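Local coordinates for putative sensory box/GGDEF family protein (Vibrio parahaemolyticus, PDB 3LID), which probably makes cyclic di-GMP from two GTP through its GGDEF domain, the present chain being its extracellular sensor domain of PDC fold, at residues 201-205 against 206-210; 224-227 against 228-231. All coordinates share one frame; numbering follows the deposited sequence.

Contact 1: 201-205 against 206-210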
ATOM      1  N   ILE A 201      -8.461   3.927   3.037  1.00 18.44           N
ATOM      2  CA  ILE A 201      -7.917   3.219   1.846  1.00 16.44           C
ATOM      3  C   ILE A 201      -7.989   1.719   2.026  1.00 19.68           C
ATOM      4  O   ILE A 201      -7.603   0.949   1.111  1.00 19.97           O
ATOM      5  CB  ILE A 201      -6.494   3.652   1.525  1.00 16.12           C
ATOM      6  CG1 ILE A 201      -5.554   3.466   2.725  1.00 16.09           C
ATOM      7  CG2 ILE A 201      -6.453   5.101   1.047  1.00 17.72           C
ATOM      8  CD1 ILE A 201      -4.098   3.659   2.292  1.00 16.69           C
ATOM      9  N   ALA A 202      -8.454   1.228   3.180  1.00 17.91           N
ATOM     10  CA  ALA A 202      -8.744  -0.174   3.281  1.00 19.12           C
ATOM     11  C   ALA A 202      -9.773  -0.386   4.359  1.00 20.65           C
ATOM     12  O   ALA A 202      -9.695   0.238   5.429  1.00 21.14           O
ATOM     13  CB  ALA A 202      -7.438  -0.973   3.634  1.00 20.88           C
ATOM     14  N   SER A 203     -10.698  -1.315   4.096  1.00 21.70           N
ATOM     15  CA  SER A 203     -11.778  -1.582   5.028  1.00 23.46           C
ATOM     16  C   SER A 203     -12.508  -2.866   4.622  1.00 25.52           C
ATOM     17  O   SER A 203     -12.590  -3.151   3.415  1.00 26.28           O
ATOM     18  CB  SER A 203     -12.736  -0.378   5.057  1.00 23.38           C
ATOM     19  OG  SER A 203     -13.822  -0.640   5.917  1.00 22.91           O
ATOM     20  N   PRO A 204     -13.082  -3.618   5.596  1.00 27.22           N
ATOM     21  CA  PRO A 204     -13.942  -4.739   5.170  1.00 28.58           C
ATOM     22  C   PRO A 204     -15.157  -4.147   4.482  1.00 30.68           C
ATOM     23  O   PRO A 204     -15.802  -4.820   3.667  1.00 30.62           O
ATOM     24  CB  PRO A 204     -14.261  -5.501   6.496  1.00 29.00           C
ATOM     25  CG  PRO A 204     -14.013  -4.491   7.568  1.00 28.58           C
ATOM     26  CD  PRO A 204     -12.884  -3.589   7.051  1.00 27.01           C
ATOM     27  N   ASP A 205     -15.404  -2.870   4.713  1.00 29.19           N
ATOM     28  CA  ASP A 205     -16.482  -2.174   4.010  1.00 31.52           C
ATOM     29  C   ASP A 205     -16.034  -1.348   2.780  1.00 29.17           C
ATOM     30  O   ASP A 205     -15.670  -0.171   2.893  1.00 27.92           O
ATOM     31  CB  ASP A 205     -17.293  -1.295   4.990  1.00 31.56           C
ATOM     32  CG  ASP A 205     -18.388  -0.497   4.295  1.00 38.00           C
ATOM     33  OD1 ASP A 205     -18.806  -0.886   3.173  1.00 36.68           O
ATOM     34  OD2 ASP A 205     -18.811   0.549   4.856  1.00 44.84           O
ATOM     35  N   GLU A 206     -16.107  -1.969   1.589  1.00 30.90           N
ATOM     36  CA  GLU A 206     -15.616  -1.373   0.331  1.00 32.55           C
ATOM     37  C   GLU A 206     -16.249  -0.059   0.077  1.00 32.17           C
ATOM     38  O   GLU A 206     -15.693   0.805  -0.603  1.00 30.41           O
ATOM     39  CB  GLU A 206     -15.949  -2.300  -0.867  1.00 34.65           C
ATOM     40  CG  GLU A 206     -15.954  -1.625  -2.262  1.00 42.90           C
ATOM     41  CD  GLU A 206     -14.631  -1.904  -3.008  1.00 48.67           C
ATOM     42  OE1 GLU A 206     -13.633  -1.218  -2.697  1.00 53.92           O
ATOM     43  OE2 GLU A 206     -14.579  -2.817  -3.887  1.00 52.45           O
ATOM     44  N   SER A 207     -17.461   0.119   0.593  1.00 32.14           N
ATOM     45  CA  SER A 207     -18.191   1.289   0.204  1.00 32.27           C
ATOM     46  C   SER A 207     -17.695   2.537   0.878  1.00 31.42           C
ATOM     47  O   SER A 207     -18.085   3.621   0.493  1.00 31.45           O
ATOM     48  CB  SER A 207     -19.701   1.106   0.442  1.00 34.16           C
ATOM     49  OG  SER A 207     -19.958   1.319   1.804  1.00 38.33           O
ATOM     50  N   ARG A 208     -16.778   2.412   1.850  1.00 28.67           N
ATOM     51  CA  ARG A 208     -16.263   3.636   2.451  1.00 27.77           C
ATOM     52  C   ARG A 208     -14.908   4.062   1.901  1.00 25.82           C
ATOM     53  O   ARG A 208     -14.340   5.037   2.369  1.00 24.65           O
ATOM     54  CB  ARG A 208     -16.184   3.487   3.979  1.00 28.92           C
ATOM     55  CG  ARG A 208     -15.197   2.463   4.443  1.00 31.70           C
ATOM     56  CD  ARG A 208     -15.148   2.429   6.025  1.00 33.69           C
ATOM     57  NE  ARG A 208     -16.488   2.266   6.576  1.00 35.63           N
ATOM     58  CZ  ARG A 208     -16.781   2.200   7.884  1.00 35.21           C
ATOM     59  NH1 ARG A 208     -18.032   2.040   8.277  1.00 40.38           N
ATOM     60  NH2 ARG A 208     -15.834   2.235   8.810  1.00 28.45           N
ATOM     61  N   LEU A 209     -14.417   3.370   0.873  1.00 23.79           N
ATOM     62  CA  LEU A 209     -13.026   3.713   0.412  1.00 22.83           C
ATOM     63  C   LEU A 209     -12.917   4.937  -0.458  1.00 22.40           C
ATOM     64  O   LEU A 209     -13.753   5.125  -1.382  1.00 23.83           O
ATOM     65  CB  LEU A 209     -12.387   2.519  -0.321  1.00 21.39           C
ATOM     66  CG  LEU A 209     -12.407   1.246   0.466  1.00 22.17           C
ATOM     67  CD1 LEU A 209     -11.721   0.076  -0.275  1.00 26.04           C
ATOM     68  CD2 LEU A 209     -11.689   1.500   1.836  1.00 24.36           C
ATOM     69  N   TYR A 210     -11.838   5.725  -0.284  1.00 21.69           N
ATOM     70  CA  TYR A 210     -11.383   6.731  -1.252  1.00 22.60           C
ATOM     71  C   TYR A 210     -12.401   7.856  -1.421  1.00 24.63           C
ATOM     72  O   TYR A 210     -12.633   8.367  -2.558  1.00 23.22           O
ATOM     73  CB  TYR A 210     -11.114   6.136  -2.656  1.00 23.49           C
ATOM     74  CG  TYR A 210     -10.585   4.744  -2.642  1.00 20.89           C
ATOM     75  CD1 TYR A 210      -9.389   4.433  -1.958  1.00 21.64           C
ATOM     76  CD2 TYR A 210     -11.191   3.727  -3.398  1.00 21.02           C
ATOM     77  CE1 TYR A 210      -8.894   3.117  -1.985  1.00 19.44           C
ATOM     78  CE2 TYR A 210     -10.704   2.428  -3.422  1.00 19.39           C
ATOM     79  CZ  TYR A 210      -9.528   2.140  -2.746  1.00 17.62           C
ATOM     80  OH  TYR A 210      -9.012   0.891  -2.717  1.00 20.38           O
TER
HETATM   81  O   HOH W   1      -7.714  -0.936  -0.873  1.00 35.24           O
HETATM   82  O   HOH W   2     -17.685  -4.386   1.159  1.00 42.39           O

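Contact 2: 224-227 against 228-231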
ATOM      1  N   ASN A 224     -15.031  13.295  10.179  1.00 25.31           N
ATOM      2  CA  ASN A 224     -16.466  13.605  10.118  1.00 26.51           C
ATOM      3  C   ASN A 224     -17.219  12.560  10.886  1.00 26.23           C
ATOM      4  O   ASN A 224     -18.209  12.847  11.568  1.00 26.14           O
ATOM      5  CB  ASN A 224     -16.887  13.553   8.637  1.00 27.60           C
ATOM      6  CG  ASN A 224     -18.321  13.910   8.420  1.00 34.40           C
ATOM      7  OD1 ASN A 224     -18.767  15.005   8.837  1.00 37.73           O
ATOM      8  ND2 ASN A 224     -19.054  13.049   7.684  1.00 36.96           N
ATOM      9  N   MET A 225     -16.788  11.305  10.780  1.00 23.90           N
ATOM     10  CA  MET A 225     -17.454  10.197  11.436  1.00 23.44           C
ATOM     11  C   MET A 225     -17.305  10.179  12.992  1.00 24.38           C
ATOM     12  O   MET A 225     -18.276   9.896  13.718  1.00 23.75           O
ATOM     13  CB  MET A 225     -16.960   8.881  10.831  1.00 23.65           C
ATOM     14  CG  MET A 225     -17.465   8.693   9.365  1.00 26.28           C
ATOM     15  SD  MET A 225     -16.273   7.525   8.575  1.00 28.08           S
ATOM     16  CE  MET A 225     -16.753   6.021   9.237  1.00 26.25           C
ATOM     17  N   TYR A 226     -16.111  10.503  13.453  1.00 21.79           N
ATOM     18  CA  TYR A 226     -15.699  10.435  14.858  1.00 24.14           C
ATOM     19  C   TYR A 226     -14.912  11.663  15.224  1.00 23.10           C
ATOM     20  O   TYR A 226     -13.727  11.614  15.571  1.00 21.34           O
ATOM     21  CB  TYR A 226     -14.871   9.157  15.130  1.00 23.81           C
ATOM     22  CG  TYR A 226     -15.544   7.884  14.710  1.00 23.64           C
ATOM     23  CD1 TYR A 226     -16.706   7.414  15.357  1.00 26.03           C
ATOM     24  CD2 TYR A 226     -15.057   7.138  13.666  1.00 21.99           C
ATOM     25  CE1 TYR A 226     -17.321   6.226  14.997  1.00 28.44           C
ATOM     26  CE2 TYR A 226     -15.653   5.919  13.337  1.00 24.75           C
ATOM     27  CZ  TYR A 226     -16.807   5.473  14.009  1.00 27.24           C
ATOM     28  OH  TYR A 226     -17.432   4.269  13.678  1.00 29.15           O
ATOM     29  N   PRO A 227     -15.570  12.816  15.253  1.00 22.58           N
ATOM     30  CA  PRO A 227     -14.864  14.077  15.435  1.00 23.58           C
ATOM     31  C   PRO A 227     -14.091  14.193  16.753  1.00 22.48           C
ATOM     32  O   PRO A 227     -13.056  14.833  16.793  1.00 23.88           O
ATOM     33  CB  PRO A 227     -15.985  15.143  15.364  1.00 25.51           C
ATOM     34  CG  PRO A 227     -17.262  14.375  15.256  1.00 26.34           C
ATOM     35  CD  PRO A 227     -17.018  12.947  15.001  1.00 25.13           C
ATOM     36  N   ASP A 228     -14.585  13.533  17.800  1.00 24.15           N
ATOM     37  CA  ASP A 228     -13.899  13.603  19.080  1.00 25.99           C
ATOM     38  C   ASP A 228     -12.862  12.568  19.240  1.00 24.85           C
ATOM     39  O   ASP A 228     -12.067  12.687  20.154  1.00 27.19           O
ATOM     40  CB  ASP A 228     -14.913  13.499  20.213  1.00 27.66           C
ATOM     41  CG  ASP A 228     -15.763  14.688  20.206  1.00 31.99           C
ATOM     42  OD1 ASP A 228     -15.130  15.773  20.213  1.00 37.78           O
ATOM     43  OD2 ASP A 228     -16.996  14.560  20.036  1.00 36.64           O
ATOM     44  N   ILE A 229     -12.868  11.559  18.372  1.00 22.50           N
ATOM     45  CA  ILE A 229     -11.844  10.478  18.437  1.00 21.83           C
ATOM     46  C   ILE A 229     -10.666  10.793  17.497  1.00 19.37           C
ATOM     47  O   ILE A 229      -9.510  10.489  17.817  1.00 18.44           O
ATOM     48  CB  ILE A 229     -12.437   9.090  18.216  1.00 21.21           C
ATOM     49  CG1 ILE A 229     -13.565   8.765  19.271  1.00 22.48           C
ATOM     50  CG2 ILE A 229     -11.352   8.005  18.211  1.00 22.27           C
ATOM     51  CD1 ILE A 229     -14.239   7.553  18.995  1.00 22.21           C
ATOM     52  N   TRP A 230     -10.965  11.484  16.414  1.00 18.96           N
ATOM     53  CA  TRP A 230      -9.902  11.905  15.461  1.00 19.65           C
ATOM     54  C   TRP A 230      -8.648  12.539  16.036  1.00 18.82           C
ATOM     55  O   TRP A 230      -7.548  12.113  15.726  1.00 18.30           O
ATOM     56  CB  TRP A 230     -10.514  12.684  14.287  1.00 18.63           C
ATOM     57  CG  TRP A 230      -9.582  13.154  13.218  1.00 19.29           C
ATOM     58  CD1 TRP A 230      -9.425  14.423  12.772  1.00 23.95           C
ATOM     59  CD2 TRP A 230      -8.806  12.300  12.319  1.00 21.10           C
ATOM     60  NE1 TRP A 230      -8.528  14.452  11.718  1.00 21.86           N
ATOM     61  CE2 TRP A 230      -8.191  13.157  11.382  1.00 20.23           C
ATOM     62  CE3 TRP A 230      -8.583  10.900  12.245  1.00 21.42           C
ATOM     63  CZ2 TRP A 230      -7.300  12.695  10.387  1.00 21.77           C
ATOM     64  CZ3 TRP A 230      -7.717  10.425  11.256  1.00 19.36           C
ATOM     65  CH2 TRP A 230      -7.105  11.324  10.329  1.00 17.92           C
ATOM     66  N   PRO A 231      -8.750  13.521  16.964  1.00 18.42           N
ATOM     67  CA  PRO A 231      -7.547  14.039  17.561  1.00 18.35           C
ATOM     68  C   PRO A 231      -6.653  13.004  18.245  1.00 17.58           C
ATOM     69  O   PRO A 231      -5.436  13.170  18.271  1.00 18.67           O
ATOM     70  CB  PRO A 231      -8.104  15.069  18.648  1.00 18.35           C
ATOM     71  CG  PRO A 231      -9.387  15.495  18.033  1.00 19.22           C
ATOM     72  CD  PRO A 231      -9.995  14.157  17.534  1.00 18.89           C
TER

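Contact 1: 201-205 against 206-210
Asp-205 reaches over the start of the 3-10 turn 206-208 and lays its carboxylate against Ser-207, where OD1 takes two bonds. The hydroxyl OG of Ser-207 donates to Asp-205 OD1 at 2.8 Å, on the syn side and close to the carboxylate plane, whereas the backbone N of Ser-207 reaches the same OD1 at 3.1 Å from well above that plane. Coming from one face of the carboxylate, the two bonds hold Asp-205 against segment 206-208 and limit its rotation; the backbone closes the turn too, Arg-208 N donating to Asp-205 O at 3.0 Å. Asp-205 OD2 is 3.4 Å from Arg-208 NE, a salt bridge whose hydrogen bond is weak, the carboxylate and guanidinium planes lying 63° apart. Arg-208 gets there because CG stands between its backbone N and carbonyl carbon (chi1 65°), which sends the chain back past Ser-203, whose OG lies 3.3 Å from Arg-208 CD. Glu-192 is hydrogen-bonded to Ser-203 OG and makes a salt bridge with Arg-208 NH2. Beyond this polar corner Leu-209 CD2 lies against the backbone at Ala-202, 3.5 Å from its N, and beside Ser-203 CB. Tyr-210 CE1 approaches Ile-201 CA obliquely, at 4.0 Å, and Ile-201 CG2 is 4.3 Å from Tyr-210 CD1. A water joins Tyr-210 OH to Ile-201 O. Ile-201 and Ala-202 form a classic beta bulge opposite Leu-193 of strand 189-195, after which the chain runs into the loop before helix 222-225.

Contact 2: 224-227 against 228-231
Tyr-226 and Ile-229 meet CB to CB at 3.9 Å inside a tight helix-to-helix junction of the PDC-fold sensor domain, where helix 222-225 ends and helix 230-234 follows almost at once. The polar core of the junction is one carbonyl: Tyr-226 O accepts from Ile-229 N at 2.9 Å and from Trp-230 N, also at 2.9 Å. The two donors come from different directions. Trp-230 N arrives almost in line with the C=O bond, while Ile-229 N approaches from above the carbonyl plane, 56° out of it, so a single oxygen grips two successive N-H groups on the way into the next helix. Tyr-226 is the first residue to leave helical geometry, and Pro-227, with no N-H to give, follows it into the bend.

The phenol of Tyr-226 leads away from the bend and its OH is hydrogen-bonded to Asp-266; its ring meets that of Phe-222 with the planes at about 55° and also touches Ile-248, and Ile-229 packs on the same two residues. The indole of Trp-230, its CG anti to the backbone N (chi1 -179°), swings off the junction to meet His-262 with the ring planes nearly perpendicular. Pro-231, already in the next helix, puts its CD 3.2 Å from Pro-227 O.

Contacts 1 and 2 follow one another along the chain, contact 1 closing before contact 2 opens, and their centres are about 17 Å apart on the same side of the chain's centre. They touch where Arg-208 NH2 of contact 1 packs 3.9 Å from Met-225 CE of contact 2, so the arginine that turns back on the first loop also meets the helix end of the second. Contact 1 is the more buried, and its centre is about 14 Å from the centre of the chain, against about 24 Å for that of contact 2, a surface turn. A bound 1,2-ethanediol, probably from the crystallisation liquor, sits about 4 Å from the Tyr-210 side chain of contact 1.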